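Local coordinates for protein cyclic UMP-AMP synthase (Rhodothermus marinus SG0.5JP17-172, PDB 6E0K) that joins UTP and ATP into the second messenger 3',3'-cUAMP, the signal of a CBASS system that defends bacteria against phage, at residues Asp62-Leu67 against Val131-Tyr136; Glu151-Tyr156 against Val164-Lys169. One frame throughout, in Å; residues are numbered along the deposited sequence.

Overall arrangement
Both contacts belong to one mixed sheet of the nucleotidyltransferase fold, their centres about 7 Å apart. Contact 1 pairs strands 61-68 and 127-138 in parallel and is almost wholly buried; contact 2 pairs 150-157 with 162-166 antiparallel in a hairpin and runs on into helix 168-181, only partly buried. Strands 127-138 and 150-157 are neighbours, so the two contacts adjoin across backbone pairs such as Ile134 with Thr154. Contact 1 relies on five backbone bonds and apolar packing, with a glutamine pair at one end; contact 2 adds a hydroxyl bond, a ring face and a salt bridge. Each carries a nucleotide-site residue: Asp62, which binds Mg(2+) and UTP, and Asn166, which binds UTP.

Contact 1. Residues Asp62-Leu67 against Val131-Tyr136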
ATOM      1  N   ASP A  62       7.698  -4.092  -3.529  1.00 12.08           N
ATOM      2  CA  ASP A  62       6.683  -4.895  -2.846  1.00 11.91           C
ATOM      3  C   ASP A  62       5.987  -5.807  -3.853  1.00 13.58           C
ATOM      4  O   ASP A  62       5.193  -5.345  -4.683  1.00 15.26           O
ATOM      5  CB  ASP A  62       5.675  -3.994  -2.139  1.00 12.73           C
ATOM      6  CG  ASP A  62       6.319  -3.120  -1.085  1.00 23.74           C
ATOM      7  OD1 ASP A  62       7.061  -3.652  -0.237  1.00 26.66           O
ATOM      8  OD2 ASP A  62       6.106  -1.889  -1.127  1.00 36.33           O
ATOM      9  N   VAL A  63       6.277  -7.107  -3.775  1.00 11.19           N
ATOM     10  CA  VAL A  63       5.782  -8.097  -4.720  1.00 10.88           C
ATOM     11  C   VAL A  63       4.791  -9.001  -4.005  1.00 12.86           C
ATOM     12  O   VAL A  63       5.027  -9.408  -2.864  1.00 15.97           O
ATOM     13  CB  VAL A  63       6.942  -8.928  -5.306  1.00 14.29           C
ATOM     14  CG1 VAL A  63       6.426  -9.956  -6.318  1.00 16.22           C
ATOM     15  CG2 VAL A  63       7.991  -7.999  -5.931  1.00 13.67           C
ATOM     16  N   VAL A  64       3.692  -9.321  -4.680  1.00 10.73           N
ATOM     17  CA  VAL A  64       2.692 -10.253  -4.167  1.00 11.09           C
ATOM     18  C   VAL A  64       2.738 -11.529  -5.004  1.00 11.90           C
ATOM     19  O   VAL A  64       2.640 -11.475  -6.233  1.00 12.78           O
ATOM     20  CB  VAL A  64       1.284  -9.638  -4.213  1.00 10.54           C
ATOM     21  CG1 VAL A  64       0.283 -10.615  -3.604  1.00 14.37           C
ATOM     22  CG2 VAL A  64       1.239  -8.315  -3.465  1.00 14.13           C
ATOM     23  N   VAL A  65       2.877 -12.671  -4.337  1.00 11.62           N
ATOM     24  CA  VAL A  65       2.842 -13.980  -4.979  1.00 11.04           C
ATOM     25  C   VAL A  65       1.596 -14.678  -4.446  1.00 13.72           C
ATOM     26  O   VAL A  65       1.553 -15.077  -3.275  1.00 13.09           O
ATOM     27  CB  VAL A  65       4.129 -14.767  -4.698  1.00 11.27           C
ATOM     28  CG1 VAL A  65       4.021 -16.180  -5.223  1.00 11.87           C
ATOM     29  CG2 VAL A  65       5.304 -14.061  -5.375  1.00 12.30           C
ATOM     30  N   GLN A  66       0.560 -14.773  -5.275  1.00 10.93           N
ATOM     31  CA  GLN A  66      -0.784 -15.111  -4.806  1.00 10.88           C
ATOM     32  C   GLN A  66      -1.285 -16.383  -5.475  1.00 12.64           C
ATOM     33  O   GLN A  66      -1.364 -16.458  -6.708  1.00 13.91           O
ATOM     34  CB  GLN A  66      -1.746 -13.950  -5.067  1.00 11.35           C
ATOM     35  CG  GLN A  66      -3.194 -14.296  -4.717  1.00 10.61           C
ATOM     36  CD  GLN A  66      -4.108 -13.088  -4.776  1.00 12.37           C
ATOM     37  OE1 GLN A  66      -3.733 -11.992  -4.341  1.00 15.86           O
ATOM     38  NE2 GLN A  66      -5.323 -13.279  -5.285  1.00 14.70           N
ATOM     39  N   LEU A  67      -1.643 -17.376  -4.659  1.00 11.14           N
ATOM     40  CA  LEU A  67      -2.226 -18.610  -5.169  1.00 11.78           C
ATOM     41  C   LEU A  67      -3.718 -18.408  -5.377  1.00 13.38           C
ATOM     42  O   LEU A  67      -4.416 -17.944  -4.469  1.00 13.41           O
ATOM     43  CB  LEU A  67      -1.979 -19.749  -4.183  1.00 11.82           C
ATOM     44  CG  LEU A  67      -2.472 -21.107  -4.653  1.00 15.80           C
ATOM     45  CD1 LEU A  67      -1.647 -21.549  -5.835  1.00 19.98           C
ATOM     46  CD2 LEU A  67      -2.424 -22.124  -3.513  1.00 18.66           C
ATOM     47  N   VAL A 131       5.321 -10.980  -0.500  1.00 11.83           N
ATOM     48  CA  VAL A 131       4.220 -11.473   0.325  1.00 10.95           C
ATOM     49  C   VAL A 131       3.653 -12.721  -0.343  1.00 14.07           C
ATOM     50  O   VAL A 131       3.144 -12.660  -1.467  1.00 15.66           O
ATOM     51  CB  VAL A 131       3.136 -10.404   0.505  1.00 12.67           C
ATOM     52  CG1 VAL A 131       1.937 -11.011   1.232  1.00 18.00           C
ATOM     53  CG2 VAL A 131       3.670  -9.226   1.293  1.00 20.85           C
ATOM     54  N   VAL A 132       3.772 -13.856   0.339  1.00 13.45           N
ATOM     55  CA  VAL A 132       3.245 -15.124  -0.147  1.00 11.32           C
ATOM     56  C   VAL A 132       1.852 -15.289   0.437  1.00 11.95           C
ATOM     57  O   VAL A 132       1.683 -15.278   1.660  1.00 15.04           O
ATOM     58  CB  VAL A 132       4.155 -16.291   0.261  1.00 16.84           C
ATOM     59  CG1 VAL A 132       3.535 -17.602  -0.171  1.00 22.29           C
ATOM     60  CG2 VAL A 132       5.538 -16.118  -0.348  1.00 17.52           C
ATOM     61  N   CYS A 133       0.842 -15.416  -0.424  1.00 11.09           N
ATOM     62  CA  CYS A 133      -0.530 -15.364   0.073  1.00 12.23           C
ATOM     63  C   CYS A 133      -1.436 -16.240  -0.777  1.00 13.83           C
ATOM     64  O   CYS A 133      -1.071 -16.678  -1.862  1.00 12.07           O
ATOM     65  CB  CYS A 133      -1.054 -13.928   0.096  1.00 11.86           C
ATOM     66  SG  CYS A 133      -1.016 -13.084  -1.504  1.00 13.14           S
ATOM     67  N   ILE A 134      -2.636 -16.499  -0.254  1.00 12.89           N
ATOM     68  CA  ILE A 134      -3.672 -17.224  -0.977  1.00 10.48           C
ATOM     69  C   ILE A 134      -4.870 -16.297  -1.137  1.00 13.56           C
ATOM     70  O   ILE A 134      -5.141 -15.445  -0.282  1.00 13.61           O
ATOM     71  CB  ILE A 134      -4.060 -18.528  -0.244  1.00 14.02           C
ATOM     72  CG1 ILE A 134      -2.881 -19.501  -0.231  1.00 20.51           C
ATOM     73  CG2 ILE A 134      -5.265 -19.180  -0.902  1.00 15.40           C
ATOM     74  CD1 ILE A 134      -3.216 -20.808   0.429  1.00 22.75           C
ATOM     75  N   GLN A 135      -5.562 -16.433  -2.260  1.00 11.92           N
ATOM     76  CA  GLN A 135      -6.774 -15.659  -2.497  1.00 12.02           C
ATOM     77  C   GLN A 135      -7.717 -15.790  -1.304  1.00 14.39           C
ATOM     78  O   GLN A 135      -7.882 -16.874  -0.753  1.00 13.63           O
ATOM     79  CB  GLN A 135      -7.457 -16.169  -3.767  1.00 15.24           C
ATOM     80  CG  GLN A 135      -8.702 -15.410  -4.171  1.00 16.31           C
ATOM     81  CD  GLN A 135      -9.387 -16.069  -5.356  1.00 23.86           C
ATOM     82  OE1 GLN A 135     -10.531 -16.502  -5.263  1.00 23.29           O
ATOM     83  NE2 GLN A 135      -8.670 -16.173  -6.472  1.00 24.61           N
ATOM     84  N   TYR A 136      -8.294 -14.669  -0.885  1.00 13.54           N
ATOM     85  CA  TYR A 136      -9.276 -14.633   0.191  1.00 13.15           C
ATOM     86  C   TYR A 136     -10.580 -14.096  -0.378  1.00 12.31           C
ATOM     87  O   TYR A 136     -10.578 -13.083  -1.081  1.00 14.79           O
ATOM     88  CB  TYR A 136      -8.801 -13.743   1.345  1.00 12.58           C
ATOM     89  CG  TYR A 136      -9.766 -13.730   2.507  1.00 13.27           C
ATOM     90  CD1 TYR A 136      -9.712 -14.714   3.479  1.00 11.77           C
ATOM     91  CD2 TYR A 136     -10.739 -12.740   2.623  1.00 16.73           C
ATOM     92  CE1 TYR A 136     -10.599 -14.711   4.564  1.00 13.63           C
ATOM     93  CE2 TYR A 136     -11.621 -12.730   3.682  1.00 15.81           C
ATOM     94  CZ  TYR A 136     -11.550 -13.713   4.651  1.00 14.99           C
ATOM     95  OH  TYR A 136     -12.429 -13.684   5.702  1.00 16.29           O
TER
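Cys133 lays its sulfur across the strand pair onto Val64, SG lying 3.5 Å from Val64 CG1, and against Gln66, whose CB is 3.7 Å from Cys133 SG. Chi1 of 58° at Cys133 puts SG in the crowded position between backbone N and carbonyl carbon, while CG1 of Val64 stands anti to its own N. The backbones form a parallel ladder with Val64 level with Val131 and Leu67 with Ile134. Its five N-H...O bonds begin with Val131 N to Val63 O (2.9 Å) and end with Gln135 N to Leu67 O (2.9 Å); the straightest, Val65 N to Val131 O, has an N-H...O angle of 175°. On the face of Val65 and Val132, Leu67 CB meets Ile134 CG1 at 4.1 Å. Gln66 and Gln135 cross obliquely, amide planes 69° apart, and both give an amide hydrogen bond to Asn68 OD1, while Gln66 OE1 bonds Tyr44 OH. Asp62, which binds Mg(2+) and UTP, precedes the ladder on strand 61-68, within the central sheet of the nucleotidyltransferase domain. Helix 92-107 covers the Leu67-Val132 face through Phe95; strand 42-45 flanks 61-68, and strand 150-157 borders 127-138 on its other side.

Contact 2. Residues Glu151-Tyr156 against Val164-Lys169; sequences EGMTFY and VVNYPK
Chi1 of 52° at Phe155 and 51° at Met153 sets each CG in the crowded position between backbone N and carbonyl carbon, bringing the ends of both side chains nearer strand 162-166, the return strand of this antiparallel beta hairpin. The Phe155 ring lies beside Val164, pointing the same way, and takes Val164 CB over one face in a CH-pi contact, 3.9 Å from the ring centroid and offset toward the rim. Met153, bent further at chi2 and chi3, runs alongside Asn166, with SD 3.9 Å from Asn166 CB, and its CG reaches Pro168 CD at the start of helix 168-181. Asn166 belongs to the UTP site, so Met153, through SD and CE against Asn166 CB, packs directly on a nucleotide-binding residue. Met153 with Asn166 and Phe155 with Val164 are hydrogen-bonded pairs, whereas Thr154 and Val165 form the non-hydrogen-bonded pair between them. At Gly152 the hairpin meets Tyr167, the N-cap residue, whose CD2 comes 3.5 Å from Gly152 CA. Beyond it the extended Lys169 chain brings NZ to the syn lone pair of Glu151 OE2 at 3.1 Å, a salt bridge; the same ammonium also pairs with Glu42. Val164 O is gripped twice, by Phe155 N at 3.1 Å and by Thr154 OG1 at 2.6 Å, the hydroxyl donating from above the carbonyl plane.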
ATOM      1  N   GLU A 151     -12.849  -9.903  -3.290  1.00 14.58           N
ATOM      2  CA  GLU A 151     -11.611 -10.666  -3.350  1.00 14.60           C
ATOM      3  C   GLU A 151     -10.478  -9.884  -2.708  1.00 16.32           C
ATOM      4  O   GLU A 151     -10.252  -8.712  -3.047  1.00 19.08           O
ATOM      5  CB  GLU A 151     -11.231 -11.023  -4.788  1.00 19.01           C
ATOM      6  CG  GLU A 151     -10.055 -11.991  -4.840  1.00 30.89           C
ATOM      7  CD  GLU A 151      -9.437 -12.100  -6.217  1.00 36.79           C
ATOM      8  OE1 GLU A 151     -10.165 -12.459  -7.162  1.00 43.35           O
ATOM      9  OE2 GLU A 151      -8.227 -11.824  -6.350  1.00 38.28           O
ATOM     10  N   GLY A 152      -9.772 -10.540  -1.793  1.00 15.86           N
ATOM     11  CA  GLY A 152      -8.517 -10.079  -1.247  1.00 17.11           C
ATOM     12  C   GLY A 152      -7.510 -11.211  -1.267  1.00 14.98           C
ATOM     13  O   GLY A 152      -7.553 -12.097  -2.120  1.00 14.90           O
ATOM     14  N   MET A 153      -6.592 -11.170  -0.308  1.00 12.95           N
ATOM     15  CA  MET A 153      -5.644 -12.257  -0.130  1.00 10.71           C
ATOM     16  C   MET A 153      -5.329 -12.358   1.350  1.00 12.16           C
ATOM     17  O   MET A 153      -5.623 -11.449   2.132  1.00 13.81           O
ATOM     18  CB  MET A 153      -4.369 -12.051  -0.969  1.00 11.33           C
ATOM     19  CG  MET A 153      -3.702 -10.691  -0.810  1.00 13.19           C
ATOM     20  SD  MET A 153      -2.753 -10.557   0.721  1.00 14.54           S
ATOM     21  CE  MET A 153      -1.420  -9.455   0.207  1.00 12.68           C
ATOM     22  N   THR A 154      -4.727 -13.478   1.737  1.00 11.63           N
ATOM     23  CA  THR A 154      -4.442 -13.685   3.145  1.00 12.63           C
ATOM     24  C   THR A 154      -3.163 -14.494   3.312  1.00 12.75           C
ATOM     25  O   THR A 154      -2.769 -15.267   2.430  1.00 13.34           O
ATOM     26  CB  THR A 154      -5.627 -14.376   3.854  1.00 14.78           C
ATOM     27  OG1 THR A 154      -5.423 -14.368   5.276  1.00 15.16           O
ATOM     28  CG2 THR A 154      -5.781 -15.802   3.381  1.00 14.95           C
ATOM     29  N   PHE A 155      -2.516 -14.299   4.459  1.00 13.42           N
ATOM     30  CA  PHE A 155      -1.310 -15.038   4.795  1.00 15.29           C
ATOM     31  C   PHE A 155      -1.265 -15.203   6.306  1.00 14.64           C
ATOM     32  O   PHE A 155      -1.917 -14.468   7.048  1.00 16.64           O
ATOM     33  CB  PHE A 155      -0.042 -14.336   4.277  1.00 15.70           C
ATOM     34  CG  PHE A 155       0.057 -12.881   4.671  1.00 17.94           C
ATOM     35  CD1 PHE A 155      -0.534 -11.899   3.891  1.00 15.38           C
ATOM     36  CD2 PHE A 155       0.737 -12.501   5.820  1.00 21.75           C
ATOM     37  CE1 PHE A 155      -0.456 -10.557   4.248  1.00 24.16           C
ATOM     38  CE2 PHE A 155       0.826 -11.165   6.176  1.00 23.18           C
ATOM     39  CZ  PHE A 155       0.224 -10.191   5.386  1.00 24.71           C
ATOM     40  N   TYR A 156      -0.513 -16.204   6.747  1.00 15.72           N
ATOM     41  CA  TYR A 156      -0.363 -16.517   8.161  1.00 17.12           C
ATOM     42  C   TYR A 156       0.931 -15.898   8.671  1.00 19.26           C
ATOM     43  O   TYR A 156       1.911 -15.776   7.931  1.00 19.68           O
ATOM     44  CB  TYR A 156      -0.360 -18.036   8.375  1.00 21.19           C
ATOM     45  CG  TYR A 156      -0.445 -18.508   9.806  1.00 19.38           C
ATOM     46  CD1 TYR A 156      -1.586 -18.283  10.577  1.00 17.88           C
ATOM     47  CD2 TYR A 156       0.595 -19.231  10.386  1.00 19.13           C
ATOM     48  CE1 TYR A 156      -1.674 -18.746  11.886  1.00 20.41           C
ATOM     49  CE2 TYR A 156       0.516 -19.694  11.681  1.00 17.41           C
ATOM     50  CZ  TYR A 156      -0.617 -19.447  12.438  1.00 21.60           C
ATOM     51  OH  TYR A 156      -0.695 -19.919  13.733  1.00 22.96           O
ATOM     52  N   VAL A 164      -3.672 -12.483   8.349  1.00 16.52           N
ATOM     53  CA  VAL A 164      -3.843 -11.126   7.861  1.00 18.65           C
ATOM     54  C   VAL A 164      -4.589 -11.200   6.542  1.00 15.97           C
ATOM     55  O   VAL A 164      -4.271 -12.044   5.696  1.00 17.25           O
ATOM     56  CB  VAL A 164      -2.485 -10.423   7.671  1.00 22.81           C
ATOM     57  CG1 VAL A 164      -2.691  -9.010   7.131  1.00 28.07           C
ATOM     58  CG2 VAL A 164      -1.708 -10.401   8.981  1.00 27.44           C
ATOM     59  N   VAL A 165      -5.576 -10.325   6.362  1.00 14.71           N
ATOM     60  CA  VAL A 165      -6.290 -10.200   5.096  1.00 14.79           C
ATOM     61  C   VAL A 165      -6.036  -8.811   4.534  1.00 17.10           C
ATOM     62  O   VAL A 165      -6.258  -7.810   5.228  1.00 17.51           O
ATOM     63  CB  VAL A 165      -7.794 -10.454   5.265  1.00 15.73           C
ATOM     64  CG1 VAL A 165      -8.504 -10.260   3.931  1.00 18.34           C
ATOM     65  CG2 VAL A 165      -8.038 -11.866   5.824  1.00 18.67           C
ATOM     66  N   ASN A 166      -5.555  -8.749   3.291  1.00 14.23           N
ATOM     67  CA  ASN A 166      -5.328  -7.485   2.609  1.00 15.50           C
ATOM     68  C   ASN A 166      -6.068  -7.476   1.279  1.00 14.81           C
ATOM     69  O   ASN A 166      -6.460  -8.520   0.750  1.00 14.74           O
ATOM     70  CB  ASN A 166      -3.835  -7.230   2.355  1.00 14.99           C
ATOM     71  CG  ASN A 166      -3.045  -6.980   3.629  1.00 16.78           C
ATOM     72  OD1 ASN A 166      -3.599  -6.683   4.693  1.00 21.24           O
ATOM     73  ND2 ASN A 166      -1.734  -7.092   3.517  1.00 16.05           N
ATOM     74  N   TYR A 167      -6.219  -6.279   0.715  1.00 14.90           N
ATOM     75  CA  TYR A 167      -6.944  -6.085  -0.540  1.00 12.02           C
ATOM     76  C   TYR A 167      -6.153  -5.196  -1.495  1.00 13.48           C
ATOM     77  O   TYR A 167      -6.643  -4.149  -1.933  1.00 15.11           O
ATOM     78  CB  TYR A 167      -8.317  -5.481  -0.268  1.00 12.31           C
ATOM     79  CG  TYR A 167      -9.197  -6.315   0.638  1.00 14.43           C
ATOM     80  CD1 TYR A 167      -9.168  -6.159   2.018  1.00 15.77           C
ATOM     81  CD2 TYR A 167     -10.055  -7.259   0.093  1.00 16.76           C
ATOM     82  CE1 TYR A 167     -10.005  -6.951   2.842  1.00 16.75           C
ATOM     83  CE2 TYR A 167     -10.881  -8.033   0.891  1.00 18.77           C
ATOM     84  CZ  TYR A 167     -10.847  -7.881   2.254  1.00 19.22           C
ATOM     85  OH  TYR A 167     -11.677  -8.678   3.031  1.00 22.59           O
ATOM     86  N   PRO A 168      -4.931  -5.590  -1.851  1.00 12.58           N
ATOM     87  CA  PRO A 168      -4.096  -4.700  -2.679  1.00 12.14           C
ATOM     88  C   PRO A 168      -4.672  -4.417  -4.056  1.00 13.65           C
ATOM     89  O   PRO A 168      -4.464  -3.315  -4.591  1.00 14.01           O
ATOM     90  CB  PRO A 168      -2.764  -5.457  -2.773  1.00 14.38           C
ATOM     91  CG  PRO A 168      -3.151  -6.905  -2.609  1.00 13.94           C
ATOM     92  CD  PRO A 168      -4.277  -6.894  -1.609  1.00 15.12           C
ATOM     93  N   LYS A 169      -5.385  -5.373  -4.660  1.00 13.01           N
ATOM     94  CA  LYS A 169      -5.955  -5.108  -5.977  1.00 13.61           C
ATOM     95  C   LYS A 169      -7.013  -4.016  -5.908  1.00 13.27           C
ATOM     96  O   LYS A 169      -7.109  -3.186  -6.819  1.00 14.03           O
ATOM     97  CB  LYS A 169      -6.550  -6.383  -6.563  1.00 16.93           C
ATOM     98  CG  LYS A 169      -5.536  -7.485  -6.777  1.00 15.44           C
ATOM     99  CD  LYS A 169      -6.210  -8.684  -7.396  1.00 16.70           C
ATOM    100  CE  LYS A 169      -5.202  -9.790  -7.684  1.00 21.95           C
ATOM    101  NZ  LYS A 169      -5.875 -11.002  -8.238  1.00 26.63           N
TER